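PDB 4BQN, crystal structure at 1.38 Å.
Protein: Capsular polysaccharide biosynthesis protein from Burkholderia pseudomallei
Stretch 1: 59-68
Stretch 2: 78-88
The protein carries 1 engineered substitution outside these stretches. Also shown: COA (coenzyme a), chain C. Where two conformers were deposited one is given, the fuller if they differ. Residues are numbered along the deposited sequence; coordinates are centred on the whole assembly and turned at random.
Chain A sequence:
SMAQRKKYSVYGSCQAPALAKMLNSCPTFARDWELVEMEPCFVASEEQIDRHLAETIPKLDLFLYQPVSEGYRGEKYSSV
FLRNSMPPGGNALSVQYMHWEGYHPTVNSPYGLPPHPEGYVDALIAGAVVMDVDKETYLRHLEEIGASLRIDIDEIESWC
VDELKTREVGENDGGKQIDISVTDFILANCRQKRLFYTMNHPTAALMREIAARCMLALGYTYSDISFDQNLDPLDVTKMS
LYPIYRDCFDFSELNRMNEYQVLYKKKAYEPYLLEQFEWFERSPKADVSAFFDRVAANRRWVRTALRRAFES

Stretch 1, residues 59-68: KLDLFLYQPV
Stretch 2 (78-88) SSVFLRNSMPP

A short strand and a helix run almost antiparallel and pack through a mainly apolar interface, fastened at one end by two hydrogen bonds between Val68 and Ser79. Strand 62-65 is extended, and helix 79-83 passes it at 172° with the axes 10.5 Å apart at closest approach. The register pairs Val68 with Ser78 (CA-CA 4.9 Å), Phe63 with Arg83 (CA-CA 7.3 Å) and Leu60 with Met86 (CA-CA 6.8 Å), so the backbones are nearest at the Val68 end, and the two pairs further along lie 6.8 to 7.3 Å apart.

At that end, Val68 (phi/psi -139/120, chi1 t) offers both backbone groups: its N donates to Ser79 OG (3.1 Å, 172°) and its O accepts from Ser79 N (2.9 Å, 158°). The p rotamer of Ser79 (chi1 52°) places OG for the first bond. Val68 O also lies 3.2 Å from Ser78 CA and accepts from a water that in turn accepts from Val80 N (water O to Val80 N 3.0 Å), so the carbonyl serves the first helical turn. Ser78 (-77/145, chi1 p) is the N-cap; its OG receives a weak bond from Phe81 N at 3.4 Å.

Alternate strand residues Phe63 and Tyr65 point toward the helix. Tyr65 (chi1 p, chi2 -83°) brings CD2 to 3.5 Å from Ser79 CB and OH to 3.1 Å from Arg83 CD, the hydroxyl lying over one face of the guanidinium; although Tyr65 OH and Arg83 NE are 3.2 Å apart, the angle is too poor for a hydrogen bond. Phe63 (chi1 t, chi2 54°) sets CZ 4.0 Å from Leu82 CB and CD2 3.9 Å from Arg83 CB.

A type I turn, Arg83 to Met86, follows. Met86, m at all three chi angles, folds back so that SD sits 3.6 Å from Phe63 CB and CE 3.6 Å from Leu60 O. Pro87 CG approaches Leu60 O at 3.3 Å.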

# COMPACT_ATOMS: atom_id res chain seq x y z
N LYS A 59 -10.50 26.16 5.67
CA LYS A 59 -11.84 25.99 6.23
C LYS A 59 -12.04 24.68 7.01
O LYS A 59 -13.13 24.41 7.51
CB LYS A 59 -12.91 26.11 5.14
CG LYS A 59 -12.90 27.44 4.38
CD LYS A 59 -13.95 27.43 3.28
CE LYS A 59 -13.69 28.53 2.26
NZ LYS A 59 -14.19 28.14 0.91
N LEU A 60 -11.00 23.85 7.12
CA LEU A 60 -11.16 22.55 7.78
C LEU A 60 -11.03 22.62 9.30
O LEU A 60 -10.17 23.34 9.84
CB LEU A 60 -10.13 21.55 7.25
CG LEU A 60 -10.23 21.20 5.76
CD1 LEU A 60 -9.06 20.26 5.45
CD2 LEU A 60 -11.57 20.57 5.42
N ASP A 61 -11.88 21.85 9.99
CA ASP A 61 -11.69 21.55 11.40
C ASP A 61 -10.66 20.44 11.58
O ASP A 61 -9.92 20.43 12.57
CB ASP A 61 -13.02 21.14 12.03
CG ASP A 61 -14.02 22.26 11.99
OD1 ASP A 61 -13.87 23.20 12.79
OD2 ASP A 61 -14.95 22.19 11.16
N LEU A 62 -10.62 19.51 10.62
CA LEU A 62 -9.75 18.34 10.71
C LEU A 62 -9.12 18.03 9.36
O LEU A 62 -9.82 17.98 8.35
CB LEU A 62 -10.56 17.13 11.19
CG LEU A 62 -9.88 15.75 11.14
CD1 LEU A 62 -8.69 15.67 12.08
CD2 LEU A 62 -10.90 14.65 11.44
N PHE A 63 -7.81 17.82 9.36
CA PHE A 63 -7.07 17.41 8.16
C PHE A 63 -6.40 16.10 8.53
O PHE A 63 -5.46 16.08 9.32
CB PHE A 63 -6.04 18.49 7.80
CG PHE A 63 -5.29 18.24 6.51
CD1 PHE A 63 -5.95 18.02 5.30
CD2 PHE A 63 -3.89 18.31 6.49
CE1 PHE A 63 -5.23 17.83 4.12
CE2 PHE A 63 -3.17 18.12 5.32
CZ PHE A 63 -3.84 17.88 4.13
N LEU A 64 -6.96 15.00 8.02
CA LEU A 64 -6.33 13.69 8.16
C LEU A 64 -5.48 13.50 6.93
O LEU A 64 -5.95 13.66 5.82
CB LEU A 64 -7.38 12.57 8.23
CG LEU A 64 -8.18 12.39 9.51
CD1 LEU A 64 -9.36 11.46 9.29
CD2 LEU A 64 -7.31 11.88 10.65
N TYR A 65 -4.21 13.18 7.13
CA TYR A 65 -3.33 13.11 5.98
C TYR A 65 -2.25 12.07 6.17
O TYR A 65 -1.87 11.74 7.30
CB TYR A 65 -2.68 14.50 5.72
CG TYR A 65 -1.69 14.88 6.78
CD1 TYR A 65 -2.10 15.47 7.99
CD2 TYR A 65 -0.34 14.59 6.62
CE1 TYR A 65 -1.19 15.77 8.99
CE2 TYR A 65 0.59 14.89 7.62
CZ TYR A 65 0.14 15.47 8.80
OH TYR A 65 1.06 15.76 9.77
N GLN A 66 -1.73 11.58 5.05
CA GLN A 66 -0.56 10.72 5.10
C GLN A 66 0.67 11.53 4.75
O GLN A 66 0.58 12.48 3.96
CB GLN A 66 -0.73 9.56 4.11
CG GLN A 66 -1.93 8.69 4.46
CD GLN A 66 -2.09 7.50 3.56
OE1 GLN A 66 -2.17 7.64 2.34
NE2 GLN A 66 -2.16 6.30 4.15
N PRO A 67 1.83 11.17 5.32
CA PRO A 67 3.05 11.89 4.96
C PRO A 67 3.37 11.84 3.45
O PRO A 67 3.32 10.78 2.84
CB PRO A 67 4.12 11.14 5.76
CG PRO A 67 3.40 10.64 6.97
CD PRO A 67 2.07 10.19 6.39
N VAL A 68 3.68 13.00 2.87
CA VAL A 68 4.08 13.09 1.46
C VAL A 68 5.22 14.07 1.37
O VAL A 68 5.07 15.25 1.70
CB VAL A 68 2.92 13.56 0.53
CG1 VAL A 68 3.41 13.63 -0.92
CG2 VAL A 68 1.71 12.65 0.63
N SER A 78 3.20 18.42 -0.88
CA SER A 78 3.80 17.87 0.34
C SER A 78 2.90 18.07 1.56
O SER A 78 2.19 19.08 1.67
CB SER A 78 5.19 18.47 0.57
OG SER A 78 5.10 19.83 0.98
N SER A 79 2.92 17.10 2.46
CA SER A 79 2.07 17.19 3.64
C SER A 79 2.42 18.37 4.55
O SER A 79 1.53 19.02 5.09
CB SER A 79 2.07 15.87 4.42
OG SER A 79 3.39 15.44 4.71
N VAL A 80 3.72 18.67 4.67
CA VAL A 80 4.17 19.82 5.47
C VAL A 80 3.53 21.12 4.96
O VAL A 80 3.02 21.92 5.74
CB VAL A 80 5.71 19.93 5.46
CG1 VAL A 80 6.18 21.33 5.83
CG2 VAL A 80 6.30 18.90 6.42
N PHE A 81 3.55 21.32 3.65
CA PHE A 81 3.08 22.57 3.07
C PHE A 81 1.57 22.68 3.17
O PHE A 81 1.03 23.73 3.52
CB PHE A 81 3.54 22.65 1.61
CG PHE A 81 3.23 23.95 0.93
CD1 PHE A 81 3.96 25.10 1.22
CD2 PHE A 81 2.24 24.02 -0.05
CE1 PHE A 81 3.69 26.29 0.57
CE2 PHE A 81 1.98 25.21 -0.71
CZ PHE A 81 2.70 26.35 -0.39
N LEU A 82 0.87 21.58 2.89
CA LEU A 82 -0.58 21.58 2.96
C LEU A 82 -1.08 21.81 4.38
O LEU A 82 -1.98 22.63 4.60
CB LEU A 82 -1.15 20.29 2.37
CG LEU A 82 -0.92 20.15 0.85
CD1 LEU A 82 -1.09 18.71 0.42
CD2 LEU A 82 -1.83 21.08 0.06
N ARG A 83 -0.53 21.09 5.36
CA ARG A 83 -1.04 21.23 6.71
C ARG A 83 -0.71 22.61 7.31
O ARG A 83 -1.41 23.08 8.21
CB ARG A 83 -0.60 20.09 7.63
CG ARG A 83 0.88 20.03 7.97
CD ARG A 83 1.17 18.67 8.57
NE ARG A 83 2.59 18.36 8.74
CZ ARG A 83 3.35 18.75 9.77
NH1 ARG A 83 2.86 19.56 10.70
NH2 ARG A 83 4.62 18.36 9.85
N ASN A 84 0.32 23.27 6.78
CA ASN A 84 0.65 24.63 7.20
C ASN A 84 -0.47 25.64 6.96
O ASN A 84 -0.52 26.68 7.63
CB ASN A 84 1.93 25.10 6.51
CG ASN A 84 2.42 26.42 7.04
OD1 ASN A 84 2.76 26.54 8.21
ND2 ASN A 84 2.47 27.43 6.17
N SER A 85 -1.38 25.34 6.03
CA SER A 85 -2.47 26.24 5.69
C SER A 85 -3.73 26.04 6.53
O SER A 85 -4.76 26.70 6.31
CB SER A 85 -2.79 26.16 4.20
OG SER A 85 -1.82 26.89 3.47
N MET A 86 -3.68 25.12 7.50
CA MET A 86 -4.80 24.91 8.43
C MET A 86 -5.09 26.17 9.25
O MET A 86 -4.18 26.92 9.60
CB MET A 86 -4.51 23.74 9.37
CG MET A 86 -4.69 22.38 8.71
SD MET A 86 -6.41 22.03 8.30
CE MET A 86 -7.07 21.61 9.91
N PRO A 87 -6.38 26.40 9.58
CA PRO A 87 -6.71 27.57 10.39
C PRO A 87 -6.32 27.36 11.86
O PRO A 87 -6.12 26.21 12.27
CB PRO A 87 -8.23 27.64 10.26
CG PRO A 87 -8.64 26.22 10.12
CD PRO A 87 -7.58 25.63 9.22
N PRO A 88 -6.20 28.46 12.62
CA PRO A 88 -6.08 28.37 14.07
C PRO A 88 -7.20 27.51 14.66
O PRO A 88 -8.37 27.64 14.27
CB PRO A 88 -6.23 29.82 14.53
CG PRO A 88 -5.68 30.61 13.39
CD PRO A 88 -6.01 29.84 12.14
N1A COA C . 8.39 -0.47 2.86
C2A COA C . 9.05 -0.40 1.67
N3A COA C . 8.85 0.58 0.79
C4A COA C . 7.98 1.58 1.08
C5A COA C . 7.24 1.57 2.34
C6A COA C . 7.50 0.46 3.25
N6A COA C . 6.84 0.39 4.43
N7A COA C . 6.44 2.66 2.37
C8A COA C . 6.67 3.33 1.22
N9A COA C . 7.56 2.67 0.44
C1B COA C . 8.11 3.07 -0.85
C2B COA C . 7.16 3.81 -1.77
O2B COA C . 6.39 2.90 -2.55
C3B COA C . 8.16 4.61 -2.60
O3B COA C . 8.74 3.69 -3.54
P3B COA C . 9.64 4.19 -4.78
O7A COA C . 9.86 2.92 -5.57
O8A COA C . 8.77 5.19 -5.50
O9A COA C . 10.90 4.78 -4.19
C4B COA C . 9.23 4.99 -1.57
O4B COA C . 9.14 4.01 -0.53
C5B COA C . 9.07 6.39 -0.98
O5B COA C . 7.76 6.47 -0.43
P1A COA C . 7.48 7.09 1.00
O1A COA C . 6.03 6.85 1.28
O2A COA C . 8.48 6.59 2.01
O3A COA C . 7.77 8.66 0.87
P2A COA C . 7.20 9.86 -0.04
O4A COA C . 8.33 10.33 -0.91
O5A COA C . 6.59 10.84 0.92
O6A COA C . 6.08 9.23 -0.99
CBP COA C . 4.03 8.26 -1.78
CCP COA C . 4.69 9.02 -0.63
CDP COA C . 2.56 8.00 -1.46
CEP COA C . 4.06 9.15 -3.01
CAP COA C . 4.82 6.94 -1.99
OAP COA C . 4.59 6.06 -0.89
C9P COA C . 4.57 6.16 -3.27
O9P COA C . 5.17 6.46 -4.30
N8P COA C . 3.74 5.12 -3.24
C7P COA C . 3.49 4.28 -4.40
C6P COA C . 2.60 4.90 -5.46
C5P COA C . 1.25 5.17 -4.85
O5P COA C . 1.01 6.24 -4.32
N4P COA C . 0.39 4.18 -4.93
C3P COA C . -0.94 4.29 -4.39
C2P COA C . -1.17 3.18 -3.39
S1P COA C . -2.48 3.67 -2.34
O HOH W 1 6.07 17.06 3.68